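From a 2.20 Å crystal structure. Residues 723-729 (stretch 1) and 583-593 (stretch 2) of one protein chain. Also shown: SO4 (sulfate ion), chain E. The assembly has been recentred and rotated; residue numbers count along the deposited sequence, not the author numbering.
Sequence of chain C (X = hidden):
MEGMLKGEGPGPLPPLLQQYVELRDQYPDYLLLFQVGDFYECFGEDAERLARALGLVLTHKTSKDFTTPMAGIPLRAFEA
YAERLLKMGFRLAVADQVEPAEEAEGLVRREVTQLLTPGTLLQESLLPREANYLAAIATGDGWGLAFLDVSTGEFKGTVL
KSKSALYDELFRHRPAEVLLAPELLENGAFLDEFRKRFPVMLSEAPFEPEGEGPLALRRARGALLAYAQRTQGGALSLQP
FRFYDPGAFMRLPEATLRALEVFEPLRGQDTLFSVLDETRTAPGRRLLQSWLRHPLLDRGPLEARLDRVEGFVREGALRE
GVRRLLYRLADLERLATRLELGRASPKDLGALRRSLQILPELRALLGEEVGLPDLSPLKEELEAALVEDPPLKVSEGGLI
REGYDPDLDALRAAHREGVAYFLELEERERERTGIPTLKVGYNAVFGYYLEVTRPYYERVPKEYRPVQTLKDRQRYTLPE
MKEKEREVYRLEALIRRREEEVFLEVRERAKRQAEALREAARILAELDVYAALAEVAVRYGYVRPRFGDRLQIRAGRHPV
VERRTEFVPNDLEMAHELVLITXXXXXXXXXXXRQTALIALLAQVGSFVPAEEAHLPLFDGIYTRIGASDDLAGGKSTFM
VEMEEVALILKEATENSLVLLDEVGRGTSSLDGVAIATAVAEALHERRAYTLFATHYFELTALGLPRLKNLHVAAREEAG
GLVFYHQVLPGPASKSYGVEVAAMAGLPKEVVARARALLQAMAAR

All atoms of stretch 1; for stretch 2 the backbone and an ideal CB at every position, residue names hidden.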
# COMPACT_ATOMS: atom_id res chain seq x y z
N VAL C 723 25.36 29.82 -8.82
CA VAL C 723 24.60 29.91 -7.57
C VAL C 723 23.26 30.60 -7.82
O VAL C 723 23.21 31.76 -8.22
CB VAL C 723 25.41 30.70 -6.51
CG1 VAL C 723 24.62 30.78 -5.21
CG2 VAL C 723 26.76 30.03 -6.27
N PHE C 724 22.17 29.87 -7.56
CA PHE C 724 20.83 30.42 -7.76
C PHE C 724 20.33 31.27 -6.59
O PHE C 724 20.31 30.81 -5.44
CB PHE C 724 19.82 29.30 -8.03
CG PHE C 724 20.14 28.48 -9.25
CD1 PHE C 724 20.93 27.35 -9.15
CD2 PHE C 724 19.71 28.89 -10.51
CE1 PHE C 724 21.29 26.63 -10.30
CE2 PHE C 724 20.06 28.19 -11.65
CZ PHE C 724 20.85 27.05 -11.55
N TYR C 725 19.94 32.50 -6.88
CA TYR C 725 19.43 33.42 -5.87
C TYR C 725 17.90 33.48 -5.93
O TYR C 725 17.31 33.77 -6.98
CB TYR C 725 20.01 34.82 -6.07
CG TYR C 725 21.47 34.93 -5.67
CD1 TYR C 725 22.49 34.51 -6.54
CD2 TYR C 725 21.82 35.37 -4.40
CE1 TYR C 725 23.83 34.54 -6.13
CE2 TYR C 725 23.15 35.40 -3.99
CZ TYR C 725 24.15 34.98 -4.85
OH TYR C 725 25.46 34.96 -4.42
N HIS C 726 17.26 33.21 -4.79
CA HIS C 726 15.81 33.22 -4.72
C HIS C 726 15.19 34.58 -4.50
O HIS C 726 13.98 34.68 -4.27
CB HIS C 726 15.35 32.26 -3.62
CG HIS C 726 15.60 30.82 -3.94
ND1 HIS C 726 14.60 29.87 -3.88
CD2 HIS C 726 16.72 30.17 -4.32
CE1 HIS C 726 15.10 28.69 -4.21
NE2 HIS C 726 16.38 28.85 -4.48
N GLN C 727 15.99 35.64 -4.58
CA GLN C 727 15.43 36.98 -4.41
C GLN C 727 14.69 37.36 -5.70
O GLN C 727 15.22 37.21 -6.80
CB GLN C 727 16.54 38.02 -4.16
CG GLN C 727 17.22 37.99 -2.78
CD GLN C 727 18.15 36.79 -2.59
OE1 GLN C 727 18.79 36.33 -3.53
NE2 GLN C 727 18.24 36.30 -1.35
N VAL C 728 13.46 37.81 -5.56
CA VAL C 728 12.71 38.22 -6.74
C VAL C 728 13.10 39.67 -7.00
O VAL C 728 12.90 40.55 -6.16
CB VAL C 728 11.19 38.09 -6.52
CG1 VAL C 728 10.43 38.73 -7.67
CG2 VAL C 728 10.83 36.61 -6.42
N LEU C 729 13.68 39.90 -8.18
CA LEU C 729 14.18 41.21 -8.57
C LEU C 729 13.30 41.98 -9.55
O LEU C 729 12.52 41.40 -10.30
CB LEU C 729 15.58 41.04 -9.20
CG LEU C 729 16.59 40.16 -8.44
CD1 LEU C 729 17.81 39.89 -9.32
CD2 LEU C 729 17.01 40.85 -7.14
N UNK C 583 13.82 34.40 -15.80
CA UNK C 583 14.93 33.90 -15.01
C UNK C 583 14.95 32.38 -15.06
O UNK C 583 13.97 31.77 -15.49
CB UNK C 583 14.84 34.39 -13.56
N UNK C 584 16.04 31.75 -14.61
CA UNK C 584 16.16 30.29 -14.62
C UNK C 584 15.32 29.59 -13.58
O UNK C 584 14.83 30.20 -12.64
CB UNK C 584 17.62 29.89 -14.42
N UNK C 585 15.16 28.29 -13.77
CA UNK C 585 14.43 27.47 -12.83
C UNK C 585 15.39 27.21 -11.66
O UNK C 585 16.57 27.56 -11.74
CB UNK C 585 13.93 26.17 -13.47
N UNK C 586 14.89 26.62 -10.58
CA UNK C 586 15.72 26.34 -9.41
C UNK C 586 16.04 27.62 -8.62
O UNK C 586 16.89 27.61 -7.74
CB UNK C 586 17.02 25.65 -9.84
N UNK C 587 15.37 28.71 -8.96
CA UNK C 587 15.58 29.97 -8.26
C UNK C 587 14.30 30.41 -7.54
O UNK C 587 14.12 31.59 -7.25
CB UNK C 587 16.04 31.05 -9.24
N UNK C 588 13.42 29.45 -7.29
CA UNK C 588 12.18 29.72 -6.57
C UNK C 588 11.06 30.48 -7.27
O UNK C 588 10.24 31.10 -6.59
CB UNK C 588 12.54 30.50 -5.31
N UNK C 589 10.98 30.42 -8.59
CA UNK C 589 9.91 31.13 -9.29
C UNK C 589 8.57 30.50 -8.97
O UNK C 589 7.61 31.21 -8.64
CB UNK C 589 10.15 31.13 -10.80
N UNK C 590 8.50 29.17 -9.03
CA UNK C 590 7.25 28.47 -8.76
C UNK C 590 6.77 28.65 -7.33
O UNK C 590 5.58 28.81 -7.08
CB UNK C 590 7.41 26.98 -9.06
N UNK C 591 7.72 28.60 -6.40
CA UNK C 591 7.40 28.76 -4.99
C UNK C 591 6.86 30.17 -4.78
O UNK C 591 5.95 30.38 -3.97
CB UNK C 591 8.62 28.50 -4.11
N UNK C 592 7.41 31.14 -5.51
CA UNK C 592 6.96 32.53 -5.40
C UNK C 592 5.50 32.62 -5.84
O UNK C 592 4.70 33.30 -5.20
CB UNK C 592 7.84 33.46 -6.24
N UNK C 593 5.16 31.93 -6.92
CA UNK C 593 3.78 31.94 -7.40
C UNK C 593 2.87 31.31 -6.35
O UNK C 593 1.89 31.92 -5.93
CB UNK C 593 3.66 31.20 -8.73
S SO4 E . 11.05 26.76 -10.59
O1 SO4 E . 9.93 25.90 -11.05
O2 SO4 E . 12.24 25.91 -10.40
O3 SO4 E . 11.35 27.78 -11.61
O4 SO4 E . 10.71 27.41 -9.32

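Position 583 is out of reach of stretch 1. Its phi is 122°, which by itself favours glycine. The residue is G583. Its O accepts a hydrogen bond from the side chain of position 589.

Position 584 points its CB toward stretch 1, and the ideal CB lies 4.1 Å from F724 CE2. A compact apolar side chain would suit it, and the phi of -73° also allows proline. The residue is P584. Its CG sits at the edge of the F724 ring, near its plane.

Position 585 points away from stretch 1. Many side chains would fit, polar ones included. The residue is N585. Its backbone O approaches F724 CE2 at 3.5 Å.

Position 586 has a phi of 73°, which a non-glycine residue takes up less readily. Its CB points sideways, yet the ideal CB is 4.3 Å from F724 CG. The broad ring face beside it invites an apolar chain, long or branched. The residue is M586, present as selenomethionine. Its CB stands 4.1 Å from the F724 ring centroid, almost on the ring normal, in a CH-pi contact. SE is 4.8 Å from the same centroid, at an oblique angle, and CE touches F724 CZ at 3.3 Å. The backbone N of M586 donates a hydrogen bond to sulfate O2 (2.7 Å).

Position 587 is closest to the strand backbone, its CA being 4.8 Å from that of H726. The ideal CB is 3.8 Å from Y725 O and 4.3 Å from F724 CB, so a small side chain suits it best. The residue is A587. Its O receives a CA-H...O contact from H726 CA at 3.5 Å. Water 1 lies 2.8 Å from A587 O and 2.7 Å from H726 O, placed to donate to each, and so sits between the two backbones.

Position 588 has a phi of 74°, and an ideal CB would lie 2.6 Å from H726 ND1, a clash. Both facts favour glycine. The residue is G588, the N-cap residue of the helix. G588 N lies 3.6 Å from H726 CE1, over one face of the ring.

Positions 589 and 590 do not meet stretch 1, so it sets no preference there. K589 NZ donates to G583 O at 2.8 Å. S590 binds the sulfate twice, N to O4 at 2.8 Å and OG to O1 at 2.7 Å.

Position 591 points toward stretch 1 but leaves a gap. Several side chains would fit. The residue is T591. Its nearest side-chain approach is T591 CB to H726 ND1, 6.1 Å.

Position 592 points toward V728, with its ideal CB 4.3 Å from V728 CG2. A large apolar side chain, aliphatic or aromatic, would suit. The residue is F592. V728 CG2 lies over one face of its ring, 3.7 Å from the centroid.

Position 593 is out of reach; the residue is L593.

Stretch 2 583-593: GPNMAGKSTFL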
# COMPACT_ATOMS: atom_id res chain seq x y z
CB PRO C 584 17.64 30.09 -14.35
CG PRO C 584 17.91 31.17 -13.36
CD PRO C 584 17.22 32.37 -13.98
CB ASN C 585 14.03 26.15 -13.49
CG ASN C 585 13.05 26.35 -14.62
OD1 ASN C 585 11.89 26.73 -14.39
ND2 ASN C 585 13.49 26.10 -15.85
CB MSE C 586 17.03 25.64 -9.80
CG MSE C 586 16.84 24.27 -10.44
SE MSE C 586 18.53 23.42 -10.88
CE MSE C 586 18.97 24.48 -12.42
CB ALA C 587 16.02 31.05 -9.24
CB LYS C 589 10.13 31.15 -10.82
CG LYS C 589 11.42 31.86 -11.25
CD LYS C 589 11.36 32.44 -12.67
CE LYS C 589 11.18 31.38 -13.72
NZ LYS C 589 11.18 31.96 -15.09
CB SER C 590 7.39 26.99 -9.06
OG SER C 590 7.47 26.81 -10.45
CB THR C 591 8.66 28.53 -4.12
OG1 THR C 591 9.00 27.15 -4.15
CG2 THR C 591 8.41 28.95 -2.68
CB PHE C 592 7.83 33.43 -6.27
CG PHE C 592 7.47 34.89 -6.19
CD1 PHE C 592 7.57 35.57 -4.98
CD2 PHE C 592 7.06 35.59 -7.32
CE1 PHE C 592 7.26 36.94 -4.90
CE2 PHE C 592 6.74 36.95 -7.25
CZ PHE C 592 6.85 37.63 -6.04
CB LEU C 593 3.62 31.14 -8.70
CG LEU C 593 4.29 31.61 -9.99
CD1 LEU C 593 3.57 30.99 -11.19
CD2 LEU C 593 4.23 33.11 -10.08
O HOH W 1 12.30 33.19 -5.83
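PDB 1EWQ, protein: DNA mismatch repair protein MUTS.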